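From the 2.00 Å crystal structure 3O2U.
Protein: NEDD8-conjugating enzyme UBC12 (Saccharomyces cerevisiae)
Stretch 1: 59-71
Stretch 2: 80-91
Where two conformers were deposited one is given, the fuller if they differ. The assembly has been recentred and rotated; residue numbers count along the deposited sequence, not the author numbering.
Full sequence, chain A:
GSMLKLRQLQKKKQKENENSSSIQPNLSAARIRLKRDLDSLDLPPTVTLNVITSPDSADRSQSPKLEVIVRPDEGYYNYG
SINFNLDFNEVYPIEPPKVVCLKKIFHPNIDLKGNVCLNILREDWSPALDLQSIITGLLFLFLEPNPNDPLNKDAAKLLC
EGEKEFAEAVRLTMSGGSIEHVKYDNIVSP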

# COMPACT_ATOMS: atom_id res chain seq x y z
N ASP A 59 21.52 -2.64 2.94
CA ASP A 59 21.50 -3.12 1.56
C ASP A 59 20.59 -2.25 0.70
O ASP A 59 19.37 -2.39 0.72
CB ASP A 59 21.06 -4.58 1.51
CG ASP A 59 21.18 -5.18 0.13
OD1 ASP A 59 21.57 -4.46 -0.81
OD2 ASP A 59 20.89 -6.39 -0.03
N ARG A 60 21.21 -1.36 -0.06
CA ARG A 60 20.50 -0.47 -0.97
C ARG A 60 19.53 -1.21 -1.89
O ARG A 60 18.42 -0.73 -2.18
CB ARG A 60 21.54 0.28 -1.81
CG ARG A 60 21.01 1.33 -2.75
CD ARG A 60 22.19 2.04 -3.38
NE ARG A 60 21.79 3.15 -4.24
CZ ARG A 60 21.26 4.28 -3.80
NH1 ARG A 60 21.03 4.46 -2.50
NH2 ARG A 60 20.94 5.23 -4.66
N SER A 61 19.94 -2.40 -2.34
CA SER A 61 19.18 -3.19 -3.30
C SER A 61 17.94 -3.89 -2.72
O SER A 61 17.07 -4.34 -3.47
CB SER A 61 20.10 -4.24 -3.94
OG SER A 61 20.64 -5.11 -2.96
N GLN A 62 17.87 -3.99 -1.40
CA GLN A 62 16.71 -4.58 -0.75
C GLN A 62 15.75 -3.49 -0.27
O GLN A 62 15.88 -2.99 0.84
CB GLN A 62 17.16 -5.44 0.44
CG GLN A 62 16.10 -6.41 0.96
CD GLN A 62 16.09 -7.74 0.22
OE1 GLN A 62 17.13 -8.37 0.02
NE2 GLN A 62 14.90 -8.17 -0.19
N SER A 63 14.79 -3.12 -1.11
CA SER A 63 13.85 -2.07 -0.75
C SER A 63 13.00 -2.51 0.45
O SER A 63 12.60 -3.66 0.53
CB SER A 63 12.98 -1.72 -1.95
OG SER A 63 12.40 -2.90 -2.50
N PRO A 64 12.78 -1.59 1.41
CA PRO A 64 11.90 -1.96 2.52
C PRO A 64 10.53 -2.33 1.98
O PRO A 64 10.08 -1.76 0.97
CB PRO A 64 11.83 -0.67 3.35
CG PRO A 64 13.11 0.08 3.00
CD PRO A 64 13.31 -0.22 1.54
N LYS A 65 9.87 -3.26 2.63
CA LYS A 65 8.56 -3.72 2.16
C LYS A 65 7.70 -4.13 3.34
O LYS A 65 8.18 -4.80 4.27
CB LYS A 65 8.73 -4.87 1.17
CG LYS A 65 7.43 -5.38 0.57
CD LYS A 65 7.66 -6.68 -0.18
CE LYS A 65 8.58 -6.45 -1.38
NZ LYS A 65 7.75 -6.25 -2.59
N LEU A 66 6.45 -3.68 3.34
CA LEU A 66 5.52 -3.97 4.43
C LEU A 66 4.30 -4.66 3.84
O LEU A 66 3.94 -4.40 2.69
CB LEU A 66 5.05 -2.68 5.12
CG LEU A 66 6.11 -1.63 5.45
CD1 LEU A 66 5.46 -0.35 5.98
CD2 LEU A 66 7.13 -2.17 6.45
N GLU A 67 3.68 -5.52 4.63
CA GLU A 67 2.37 -6.07 4.28
C GLU A 67 1.34 -5.45 5.21
O GLU A 67 1.49 -5.49 6.43
CB GLU A 67 2.33 -7.58 4.44
CG GLU A 67 0.97 -8.18 4.07
CD GLU A 67 0.84 -9.64 4.44
OE1 GLU A 67 1.52 -10.08 5.40
OE2 GLU A 67 0.04 -10.34 3.78
N VAL A 68 0.29 -4.87 4.64
CA VAL A 68 -0.75 -4.25 5.46
C VAL A 68 -2.03 -5.04 5.25
O VAL A 68 -2.46 -5.21 4.13
CB VAL A 68 -1.01 -2.78 5.05
CG1 VAL A 68 -2.25 -2.24 5.76
CG2 VAL A 68 0.20 -1.93 5.38
N ILE A 69 -2.63 -5.50 6.35
CA ILE A 69 -3.84 -6.33 6.28
C ILE A 69 -5.05 -5.59 6.87
O ILE A 69 -5.11 -5.35 8.08
CB ILE A 69 -3.66 -7.66 7.01
CG1 ILE A 69 -2.47 -8.43 6.42
CG2 ILE A 69 -4.95 -8.48 6.93
CD1 ILE A 69 -2.10 -9.69 7.18
N VAL A 70 -6.00 -5.23 6.01
CA VAL A 70 -7.20 -4.53 6.44
C VAL A 70 -8.35 -5.52 6.63
O VAL A 70 -8.71 -6.24 5.69
CB VAL A 70 -7.56 -3.42 5.43
CG1 VAL A 70 -8.78 -2.63 5.88
CG2 VAL A 70 -6.36 -2.47 5.27
N ARG A 71 -8.90 -5.57 7.84
CA ARG A 71 -10.05 -6.42 8.18
C ARG A 71 -11.13 -5.56 8.84
O ARG A 71 -11.18 -5.45 10.06
CB ARG A 71 -9.62 -7.55 9.12
CG ARG A 71 -10.70 -8.62 9.37
CD ARG A 71 -10.10 -9.80 10.12
NE ARG A 71 -11.07 -10.87 10.39
CZ ARG A 71 -11.81 -10.93 11.50
NH1 ARG A 71 -11.73 -9.97 12.41
NH2 ARG A 71 -12.65 -11.94 11.68
N GLY A 80 -14.02 -9.27 6.00
CA GLY A 80 -13.11 -9.73 4.96
C GLY A 80 -11.70 -9.23 5.24
O GLY A 80 -11.53 -8.16 5.81
N SER A 81 -10.69 -9.99 4.84
CA SER A 81 -9.30 -9.57 5.03
C SER A 81 -8.63 -9.22 3.69
O SER A 81 -8.43 -10.10 2.85
CB SER A 81 -8.51 -10.65 5.78
OG SER A 81 -8.98 -10.79 7.11
N ILE A 82 -8.30 -7.95 3.49
CA ILE A 82 -7.64 -7.52 2.25
C ILE A 82 -6.22 -7.10 2.55
O ILE A 82 -5.99 -6.19 3.33
CB ILE A 82 -8.38 -6.35 1.57
CG1 ILE A 82 -9.87 -6.68 1.39
CG2 ILE A 82 -7.72 -6.05 0.23
CD1 ILE A 82 -10.75 -6.32 2.61
N ASN A 83 -5.25 -7.81 1.99
CA ASN A 83 -3.86 -7.47 2.26
C ASN A 83 -3.21 -6.71 1.11
O ASN A 83 -3.58 -6.89 -0.06
CB ASN A 83 -3.02 -8.69 2.71
CG ASN A 83 -3.01 -9.82 1.68
OD1 ASN A 83 -3.93 -9.96 0.88
ND2 ASN A 83 -1.97 -10.64 1.73
N PHE A 84 -2.26 -5.84 1.46
CA PHE A 84 -1.57 -4.98 0.50
C PHE A 84 -0.07 -5.08 0.79
O PHE A 84 0.35 -5.22 1.94
CB PHE A 84 -1.95 -3.50 0.69
CG PHE A 84 -3.40 -3.21 0.46
CD1 PHE A 84 -3.86 -2.75 -0.77
CD2 PHE A 84 -4.32 -3.39 1.49
CE1 PHE A 84 -5.22 -2.46 -0.97
CE2 PHE A 84 -5.68 -3.10 1.29
CZ PHE A 84 -6.13 -2.64 0.07
N ASN A 85 0.73 -4.99 -0.26
CA ASN A 85 2.16 -4.83 -0.10
C ASN A 85 2.48 -3.37 -0.33
O ASN A 85 1.94 -2.75 -1.26
CB ASN A 85 2.93 -5.69 -1.10
CG ASN A 85 3.45 -6.99 -0.49
OD1 ASN A 85 3.36 -7.22 0.71
ND2 ASN A 85 4.00 -7.85 -1.33
N LEU A 86 3.32 -2.80 0.53
CA LEU A 86 3.81 -1.43 0.33
C LEU A 86 5.32 -1.48 0.11
O LEU A 86 6.06 -1.93 1.00
CB LEU A 86 3.49 -0.57 1.56
CG LEU A 86 2.06 -0.03 1.75
CD1 LEU A 86 1.05 -1.16 1.85
CD2 LEU A 86 2.02 0.82 2.98
N ASP A 87 5.77 -1.03 -1.06
CA ASP A 87 7.18 -1.11 -1.46
C ASP A 87 7.80 0.30 -1.52
O ASP A 87 7.36 1.13 -2.32
CB ASP A 87 7.32 -1.75 -2.85
CG ASP A 87 6.65 -3.12 -2.93
OD1 ASP A 87 6.53 -3.80 -1.91
OD2 ASP A 87 6.25 -3.52 -4.05
N PHE A 88 8.82 0.54 -0.71
CA PHE A 88 9.42 1.87 -0.58
C PHE A 88 10.71 1.93 -1.39
O PHE A 88 11.50 1.00 -1.36
CB PHE A 88 9.74 2.15 0.88
CG PHE A 88 8.53 2.21 1.75
CD1 PHE A 88 8.03 3.43 2.17
CD2 PHE A 88 7.87 1.06 2.12
CE1 PHE A 88 6.89 3.49 2.95
CE2 PHE A 88 6.73 1.11 2.90
CZ PHE A 88 6.25 2.33 3.32
N ASN A 89 10.92 3.03 -2.11
CA ASN A 89 12.21 3.25 -2.77
C ASN A 89 13.05 4.24 -1.96
O ASN A 89 12.61 4.71 -0.90
CB ASN A 89 11.99 3.72 -4.22
CG ASN A 89 11.23 5.02 -4.30
OD1 ASN A 89 11.27 5.84 -3.39
ND2 ASN A 89 10.52 5.21 -5.41
N GLU A 90 14.25 4.57 -2.44
CA GLU A 90 15.16 5.39 -1.66
C GLU A 90 14.77 6.86 -1.69
O GLU A 90 15.51 7.73 -1.21
CB GLU A 90 16.61 5.19 -2.12
CG GLU A 90 17.19 3.83 -1.71
CD GLU A 90 17.09 3.60 -0.20
OE1 GLU A 90 17.79 4.32 0.55
OE2 GLU A 90 16.30 2.72 0.23
N VAL A 91 13.60 7.14 -2.24
CA VAL A 91 13.16 8.51 -2.43
C VAL A 91 11.96 8.88 -1.54
O VAL A 91 11.44 9.99 -1.58
CB VAL A 91 12.98 8.79 -3.94
CG1 VAL A 91 11.71 9.54 -4.25
CG2 VAL A 91 14.23 9.52 -4.48
O HOH W 1 -11.16 -12.05 7.56

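The apolar centre of the contact lies on one face of a two-stranded antiparallel ladder, where Leu-66, Val-68 and Val-70 of strand 65-70 sit beside Ile-82, Phe-84 and Leu-86 of strand 82-87. All six side chains are buried. Leu-66 meets its direct partner, CB to CB of Leu-86 at 4.4 Å; the closer contacts of Val-68 and Val-70 are diagonal. CG2 of Val-68 lies 3.7 Å from CD1 of Leu-86, and CG2 of Val-70 reaches to 4.1 Å from CE2 of Phe-84. Just beyond the strand end, Phe-88 extends the same cluster: CE2 of Phe-88 is 3.6 Å from CD1 of Leu-66, and CB of Phe-88 lies 4.3 Å from CB of Pro-64. Phe-88 loses more surface to the other stretch than any other residue here.

The backbone holds these side chains in register. Leu-66 with Leu-86, Val-68 with Phe-84, and Val-70 with Ile-82 are the hydrogen-bonded pairs, each closed by two reciprocal N-H to O bonds. In the central pair, Val-68 N donates to Phe-84 O at 2.7 Å, and Phe-84 N returns a bond to Val-68 O at 2.8 Å. A further bond, from Phe-88 N to Pro-64 O (3.1 Å), is almost linear and continues the ladder past the strand; proline, lacking an amide hydrogen, cannot donate one in return. At the intervening non-hydrogen-bonded pairs the chains draw closer, to 4.2 Å between CA of Ile-69 and CA of Asn-83. CA-H...O contacts supplement the amide bonds, as from Glu-67 CA to Phe-84 O at 3.2 Å.

Strand alternation places Lys-65, Glu-67 and Ile-69 on the other face, with Asp-87, Asn-85 and Asn-83, all only partly exposed. Here polar groups pair. The extended chain of Glu-67 leans across to its diagonal neighbour, so that Asn-83 ND2 donates to Glu-67 OE2 at 2.9 Å with nearly straight geometry. Ile-69 CG1 rests 3.8 Å from CB of Asn-83. Lys-65 bends at chi3 (m) and brings NZ to 2.8 Å from OD1 of Asp-87, a salt bridge in which hydrogen bonding reinforces charge attraction.

Beyond the strands, Arg-71 and Ser-81 share a water, which accepts from Arg-71 NE at 3.1 Å and lies 2.6 Å from Ser-81 OG, linking the two side chains. At the far end, Arg-60 lies in a type I turn from Asp-59 to Gln-62; its CB points sideways, and the end of its extended side chain comes nearer the other stretch. Arg-60 NH1 remains 4.5 Å from Glu-90 OE1, which lies well out of the guanidinium plane, so the attraction is electrostatic alone.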